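Local coordinates for putative beta-glucosidase (Bifidobacterium adolescentis, PDB 5WAB), which acts as a beta-glucosidase of glycoside hydrolase family 3 and may also remove terminal arabinopyranosyl groups from ginsenosides, at residues Asn115-Arg120 and Glu422-Pro427; Asn450-Ser455 and Leu494-Pro499. All blocks are in the same frame, centred on the assembly; numbering follows the deposited sequence.

Contacts 1 and 2 lie side by side, their centres about 9 Å apart: 115-120 with 422-427 joins the TIM-barrel part to the C-terminal part, and 450-455 packs within the latter against segment 494-499, which runs into the short strand 498-499. P116 O and S452 OG, 2.8 Å apart, and D425 OD1 and S455 OG, 2.7 Å apart, are probable hydrogen bonds between them, while L424 CD2 packs 3.3 Å from V453 O. In GH3 enzymes the active site lies between these two domains; here R120, at the end of the 115-120 segment, hydrogen-bonds through NH2 to a glycerol, probably from the crystallisation liquor.

Contact 1: Asn115-Arg120 and Glu422-Pro427; sequences NPLGGR and ETLDIP
The seam between the two large domains of a GH3 enzyme is built here from a type I beta turn, N115 to G118, in the TIM-barrel part and an irregular loop of the C-terminal part that leads into helix 428-438. Residues far apart in sequence thus meet through apolar branches, and the contact buries 178 Å² in all. Its centre is a pair of leucine methyls: L117 CD2 lies 3.7 Å from L424 CD2, the two side chains crossing at about a right angle. Both leucines have CG anti to the carbonyl carbon (chi1 -66° in L117); chi2 near 180° carries CD1 on in line with the chain and turns CD2, the touching branch in each, off to the side. P116 joins from the ring tip, its CG 4.1 Å from L424 CD2, so one methyl of L424 serves two neighbours. L117 CD2 also packs 3.7 Å from the carbonyl T423 O.

Polar bonds within each loop set these groups in place. T423 OG1 accepts from D425 N at 3.1 Å, an ST turn that shapes the backbone on both sides of L424. Outside the pair, L117 shares a backbone hydrogen bond with R421, and G119 N donates to D420 OD1, two further ties to the same C-terminal loop. On the barrel side an Asx turn overlaps the beta turn: G118 N reaches N115 O at 3.0 Å, while N115 ND2 is held by S507 OG, and N115 OD1 accepts from L117 N at 2.8 Å, the donor in the plane of the side-chain carbonyl and the N-H...O angle 161°.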
ATOM      1  N   ASN A 115       8.234   4.957   7.897  1.00 20.26           N
ATOM      2  CA  ASN A 115       7.842   5.750   9.045  1.00 20.72           C
ATOM      3  C   ASN A 115       6.433   6.283   8.803  1.00 21.68           C
ATOM      4  O   ASN A 115       6.158   6.839   7.723  1.00 21.64           O
ATOM      5  CB  ASN A 115       8.827   6.893   9.268  1.00 19.79           C
ATOM      6  CG  ASN A 115       8.524   7.683  10.515  1.00 20.05           C
ATOM      7  OD1 ASN A 115       7.489   8.337  10.613  1.00 20.18           O
ATOM      8  ND2 ASN A 115       9.430   7.626  11.481  1.00 17.04           N
ATOM      9  N   PRO A 116       5.521   6.146   9.770  1.00 20.71           N
ATOM     10  CA  PRO A 116       4.126   6.553   9.537  1.00 20.22           C
ATOM     11  C   PRO A 116       3.951   8.041   9.308  1.00 20.65           C
ATOM     12  O   PRO A 116       2.860   8.454   8.902  1.00 21.49           O
ATOM     13  CB  PRO A 116       3.412   6.099  10.818  1.00 21.64           C
ATOM     14  CG  PRO A 116       4.477   6.073  11.849  1.00 21.97           C
ATOM     15  CD  PRO A 116       5.734   5.659  11.143  1.00 21.40           C
ATOM     16  N   LEU A 117       4.975   8.856   9.565  1.00 22.55           N
ATOM     17  CA  LEU A 117       4.910  10.287   9.296  1.00 21.17           C
ATOM     18  C   LEU A 117       5.064  10.617   7.819  1.00 20.54           C
ATOM     19  O   LEU A 117       4.915  11.786   7.447  1.00 21.27           O
ATOM     20  CB  LEU A 117       5.987  11.030  10.086  1.00 20.01           C
ATOM     21  CG  LEU A 117       5.883  11.035  11.610  1.00 20.52           C
ATOM     22  CD1 LEU A 117       7.063  11.798  12.180  1.00 20.81           C
ATOM     23  CD2 LEU A 117       4.563  11.640  12.084  1.00 18.46           C
ATOM     24  N   GLY A 118       5.380   9.634   6.981  1.00 18.91           N
ATOM     25  CA  GLY A 118       5.550   9.867   5.559  1.00 21.29           C
ATOM     26  C   GLY A 118       4.338  10.498   4.904  1.00 23.15           C
ATOM     27  O   GLY A 118       3.221   9.997   5.039  1.00 23.35           O
ATOM     28  N   GLY A 119       4.554  11.598   4.182  1.00 24.10           N
ATOM     29  CA  GLY A 119       3.443  12.369   3.648  1.00 24.01           C
ATOM     30  C   GLY A 119       2.573  11.619   2.655  1.00 25.62           C
ATOM     31  O   GLY A 119       1.392  11.936   2.507  1.00 25.55           O
ATOM     32  N   ARG A 120       3.135  10.627   1.954  1.00 27.13           N
ATOM     33  CA  ARG A 120       2.391   9.869   0.951  1.00 27.81           C
ATOM     34  C   ARG A 120       1.851   8.539   1.475  1.00 26.92           C
ATOM     35  O   ARG A 120       1.388   7.722   0.672  1.00 27.21           O
ATOM     36  CB  ARG A 120       3.280   9.583  -0.263  1.00 29.37           C
ATOM     37  CG  ARG A 120       3.762  10.793  -1.030  1.00 32.19           C
ATOM     38  CD  ARG A 120       2.672  11.496  -1.816  1.00 34.56           C
ATOM     39  NE  ARG A 120       2.247  10.773  -3.014  1.00 35.85           N
ATOM     40  CZ  ARG A 120       2.976  10.651  -4.121  1.00 37.95           C
ATOM     41  NH1 ARG A 120       4.192  11.187  -4.195  1.00 38.58           N
ATOM     42  NH2 ARG A 120       2.486   9.990  -5.163  1.00 38.26           N
ATOM     43  N   GLU A 422       4.669  15.904  11.422  1.00 30.07           N
ATOM     44  CA  GLU A 422       5.600  16.042  12.529  1.00 32.05           C
ATOM     45  C   GLU A 422       5.058  15.491  13.836  1.00 29.47           C
ATOM     46  O   GLU A 422       5.791  15.468  14.831  1.00 28.39           O
ATOM     47  CB  GLU A 422       6.002  17.516  12.701  1.00 36.22           C
ATOM     48  CG  GLU A 422       6.903  18.004  11.575  1.00 39.28           C
ATOM     49  CD  GLU A 422       7.313  19.449  11.726  1.00 44.05           C
ATOM     50  OE1 GLU A 422       6.701  20.160  12.548  1.00 46.42           O
ATOM     51  OE2 GLU A 422       8.258  19.871  11.028  1.00 46.04           O
ATOM     52  N   THR A 423       3.798  15.065  13.860  1.00 28.72           N
ATOM     53  CA  THR A 423       3.205  14.438  15.029  1.00 29.02           C
ATOM     54  C   THR A 423       2.228  13.374  14.564  1.00 27.50           C
ATOM     55  O   THR A 423       1.671  13.460  13.465  1.00 27.42           O
ATOM     56  CB  THR A 423       2.482  15.457  15.921  1.00 31.77           C
ATOM     57  OG1 THR A 423       1.911  14.786  17.054  1.00 32.07           O
ATOM     58  CG2 THR A 423       1.380  16.158  15.136  1.00 31.63           C
ATOM     59  N   LEU A 424       2.017  12.372  15.415  1.00 26.75           N
ATOM     60  CA  LEU A 424       0.996  11.365  15.164  1.00 25.70           C
ATOM     61  C   LEU A 424      -0.362  11.759  15.732  1.00 26.97           C
ATOM     62  O   LEU A 424      -1.374  11.170  15.338  1.00 25.43           O
ATOM     63  CB  LEU A 424       1.427  10.004  15.738  1.00 24.61           C
ATOM     64  CG  LEU A 424       2.598   9.322  15.029  1.00 23.78           C
ATOM     65  CD1 LEU A 424       2.967   8.003  15.684  1.00 19.16           C
ATOM     66  CD2 LEU A 424       2.266   9.120  13.561  1.00 24.35           C
ATOM     67  N   ASP A 425      -0.407  12.766  16.605  1.00 28.55           N
ATOM     68  CA  ASP A 425      -1.618  13.092  17.344  1.00 28.62           C
ATOM     69  C   ASP A 425      -2.668  13.736  16.443  1.00 28.07           C
ATOM     70  O   ASP A 425      -2.353  14.402  15.453  1.00 28.20           O
ATOM     71  CB  ASP A 425      -1.287  14.034  18.508  1.00 29.69           C
ATOM     72  CG  ASP A 425      -0.233  13.464  19.450  1.00 30.28           C
ATOM     73  OD1 ASP A 425      -0.151  12.228  19.584  1.00 30.51           O
ATOM     74  OD2 ASP A 425       0.525  14.251  20.057  1.00 31.73           O
ATOM     75  N   ILE A 426      -3.933  13.508  16.789  1.00 27.21           N
ATOM     76  CA  ILE A 426      -5.065  14.227  16.204  1.00 26.30           C
ATOM     77  C   ILE A 426      -5.117  15.608  16.846  1.00 26.64           C
ATOM     78  O   ILE A 426      -4.452  15.824  17.867  1.00 28.33           O
ATOM     79  CB  ILE A 426      -6.378  13.454  16.400  1.00 26.45           C
ATOM     80  CG1 ILE A 426      -6.783  13.465  17.878  1.00 27.36           C
ATOM     81  CG2 ILE A 426      -6.238  12.037  15.851  1.00 24.04           C
ATOM     82  CD1 ILE A 426      -8.133  12.840  18.150  1.00 26.36           C
ATOM     83  N   PRO A 427      -5.846  16.577  16.284  1.00 26.71           N
ATOM     84  CA  PRO A 427      -5.863  17.922  16.880  1.00 27.87           C
ATOM     85  C   PRO A 427      -6.284  17.909  18.347  1.00 28.91           C
ATOM     86  O   PRO A 427      -7.194  17.180  18.747  1.00 28.52           O
ATOM     87  CB  PRO A 427      -6.868  18.680  16.008  1.00 28.70           C
ATOM     88  CG  PRO A 427      -6.770  18.017  14.681  1.00 27.24           C
ATOM     89  CD  PRO A 427      -6.540  16.555  14.980  1.00 25.82           C
TER

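Contact 2: Asn450-Ser455 and Leu494-Pro499; sequences NGSVVS and LAQTIP
Hydrogen bonds come first in this fully buried packing of the 450-455 loop against segment 494-499, which runs into a short strand, in the C-terminal part of the enzyme. Q496 NE2 donates to S452 OG at 3.2 Å, with the hydroxyl close to the amide plane; the stronger partner of that hydroxyl is P116 O. At the other end of the amide, Q496 OE1 lies 2.9 Å from a water that also meets G451 O. N450 ND2 steadies the 450-455 loop from within, reaching S452 O at 2.8 Å from above the carbonyl plane, and is itself bonded to E468 OE2.

The apolar part rests on V453. V453 CG2 sits over the face of the Q496 amide, 3.4 Å from Q496 CD, while V453 CG1, anti to the backbone N (chi1 164°), meets P499 CD tip to tip at 4.0 Å and I498 CG2 at 4.2 Å.

An alanine in place of Q496 would lose the amide and would probably weaken both the hold on S452 and the seat of V453 CG2. With a partner at each of its polar ends and a methyl on one face, the amide is likely to be well fixed in rotation.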
ATOM      1  N   ASN A 450      -8.280   9.625   8.755  1.00 25.53           N
ATOM      2  CA  ASN A 450      -6.867   9.975   8.696  1.00 24.24           C
ATOM      3  C   ASN A 450      -6.197   9.205   7.569  1.00 22.77           C
ATOM      4  O   ASN A 450      -6.541   8.047   7.315  1.00 21.74           O
ATOM      5  CB  ASN A 450      -6.174   9.684  10.034  1.00 22.49           C
ATOM      6  CG  ASN A 450      -6.546   8.331  10.594  1.00 21.23           C
ATOM      7  OD1 ASN A 450      -7.725   7.988  10.675  1.00 21.14           O
ATOM      8  ND2 ASN A 450      -5.546   7.549  10.974  1.00 21.91           N
ATOM      9  N   GLY A 451      -5.263   9.867   6.881  1.00 23.62           N
ATOM     10  CA  GLY A 451      -4.520   9.215   5.818  1.00 24.12           C
ATOM     11  C   GLY A 451      -3.405   8.308   6.287  1.00 24.38           C
ATOM     12  O   GLY A 451      -3.011   7.400   5.548  1.00 22.88           O
ATOM     13  N   SER A 452      -2.884   8.526   7.493  1.00 26.32           N
ATOM     14  CA  SER A 452      -1.849   7.664   8.048  1.00 27.19           C
ATOM     15  C   SER A 452      -2.067   7.552   9.551  1.00 27.39           C
ATOM     16  O   SER A 452      -2.969   8.179  10.114  1.00 28.78           O
ATOM     17  CB  SER A 452      -0.449   8.186   7.716  1.00 29.98           C
ATOM     18  OG  SER A 452       0.529   7.214   8.045  1.00 33.43           O
ATOM     19  N   VAL A 453      -1.229   6.734  10.198  1.00 27.14           N
ATOM     20  CA  VAL A 453      -1.442   6.360  11.594  1.00 26.13           C
ATOM     21  C   VAL A 453      -1.570   7.598  12.463  1.00 26.93           C
ATOM     22  O   VAL A 453      -0.733   8.505  12.409  1.00 22.95           O
ATOM     23  CB  VAL A 453      -0.292   5.465  12.092  1.00 26.52           C
ATOM     24  CG1 VAL A 453      -0.298   5.396  13.595  1.00 27.14           C
ATOM     25  CG2 VAL A 453      -0.430   4.071  11.533  1.00 26.95           C
ATOM     26  N   VAL A 454      -2.621   7.632  13.277  1.00 25.23           N
ATOM     27  CA  VAL A 454      -2.730   8.598  14.358  1.00 26.92           C
ATOM     28  C   VAL A 454      -2.626   7.838  15.675  1.00 27.23           C
ATOM     29  O   VAL A 454      -2.948   6.647  15.758  1.00 25.57           O
ATOM     30  CB  VAL A 454      -4.036   9.420  14.294  1.00 25.64           C
ATOM     31  CG1 VAL A 454      -4.121  10.184  12.978  1.00 24.60           C
ATOM     32  CG2 VAL A 454      -5.254   8.526  14.500  1.00 24.08           C
ATOM     33  N   SER A 455      -2.143   8.527  16.703  1.00 29.29           N
ATOM     34  CA  SER A 455      -2.098   7.944  18.034  1.00 29.75           C
ATOM     35  C   SER A 455      -3.508   7.798  18.591  1.00 30.37           C
ATOM     36  O   SER A 455      -4.380   8.642  18.358  1.00 30.90           O
ATOM     37  CB  SER A 455      -1.260   8.819  18.957  1.00 32.01           C
ATOM     38  OG  SER A 455      -1.687  10.167  18.863  1.00 34.73           O
ATOM     39  N   LEU A 494      -5.085  -4.221  10.543  1.00 25.45           N
ATOM     40  CA  LEU A 494      -4.102  -3.162  10.364  1.00 23.62           C
ATOM     41  C   LEU A 494      -3.028  -3.589   9.371  1.00 23.15           C
ATOM     42  O   LEU A 494      -2.399  -4.640   9.527  1.00 24.01           O
ATOM     43  CB  LEU A 494      -3.459  -2.800  11.705  1.00 22.08           C
ATOM     44  CG  LEU A 494      -4.288  -1.979  12.690  1.00 22.73           C
ATOM     45  CD1 LEU A 494      -3.479  -1.694  13.939  1.00 19.95           C
ATOM     46  CD2 LEU A 494      -4.756  -0.684  12.050  1.00 23.02           C
ATOM     47  N   ALA A 495      -2.845  -2.774   8.333  1.00 23.06           N
ATOM     48  CA  ALA A 495      -1.711  -2.873   7.427  1.00 23.60           C
ATOM     49  C   ALA A 495      -0.537  -2.026   7.901  1.00 24.21           C
ATOM     50  O   ALA A 495       0.486  -1.944   7.208  1.00 22.94           O
ATOM     51  CB  ALA A 495      -2.125  -2.452   6.016  1.00 22.85           C
ATOM     52  N   GLN A 496      -0.674  -1.412   9.076  1.00 24.60           N
ATOM     53  CA  GLN A 496       0.287  -0.488   9.652  1.00 24.49           C
ATOM     54  C   GLN A 496       0.265  -0.684  11.161  1.00 24.85           C
ATOM     55  O   GLN A 496      -0.806  -0.871  11.750  1.00 25.85           O
ATOM     56  CB  GLN A 496      -0.086   0.954   9.286  1.00 26.00           C
ATOM     57  CG  GLN A 496       1.061   1.921   9.050  1.00 27.78           C
ATOM     58  CD  GLN A 496       0.586   3.236   8.432  1.00 29.27           C
ATOM     59  OE1 GLN A 496      -0.582   3.379   8.065  1.00 29.77           O
ATOM     60  NE2 GLN A 496       1.488   4.204   8.326  1.00 30.25           N
ATOM     61  N   THR A 497       1.439  -0.650  11.782  1.00 22.26           N
ATOM     62  CA  THR A 497       1.526  -0.707  13.235  1.00 21.87           C
ATOM     63  C   THR A 497       1.106   0.628  13.838  1.00 23.17           C
ATOM     64  O   THR A 497       1.505   1.691  13.355  1.00 22.65           O
ATOM     65  CB  THR A 497       2.949  -1.043  13.676  1.00 21.28           C
ATOM     66  OG1 THR A 497       3.293  -2.361  13.233  1.00 21.11           O
ATOM     67  CG2 THR A 497       3.079  -0.959  15.201  1.00 20.19           C
ATOM     68  N   ILE A 498       0.307   0.575  14.902  1.00 24.25           N
ATOM     69  CA  ILE A 498       0.002   1.777  15.678  1.00 23.55           C
ATOM     70  C   ILE A 498       0.867   1.783  16.932  1.00 23.09           C
ATOM     71  O   ILE A 498       0.578   1.047  17.887  1.00 22.88           O
ATOM     72  CB  ILE A 498      -1.482   1.857  16.050  1.00 24.14           C
ATOM     73  CG1 ILE A 498      -2.354   1.805  14.802  1.00 24.89           C
ATOM     74  CG2 ILE A 498      -1.745   3.140  16.819  1.00 26.50           C
ATOM     75  CD1 ILE A 498      -3.837   1.961  15.102  1.00 26.01           C
ATOM     76  N   PRO A 499       1.911   2.602  16.994  1.00 23.27           N
ATOM     77  CA  PRO A 499       2.834   2.544  18.130  1.00 22.89           C
ATOM     78  C   PRO A 499       2.321   3.358  19.311  1.00 24.71           C
ATOM     79  O   PRO A 499       1.389   4.155  19.199  1.00 24.66           O
ATOM     80  CB  PRO A 499       4.117   3.148  17.559  1.00 21.29           C
ATOM     81  CG  PRO A 499       3.616   4.146  16.557  1.00 20.73           C
ATOM     82  CD  PRO A 499       2.356   3.558  15.965  1.00 20.69           C
TER
HETATM   83  O   HOH W   1      -1.028   5.051   5.751  1.00 11.92           O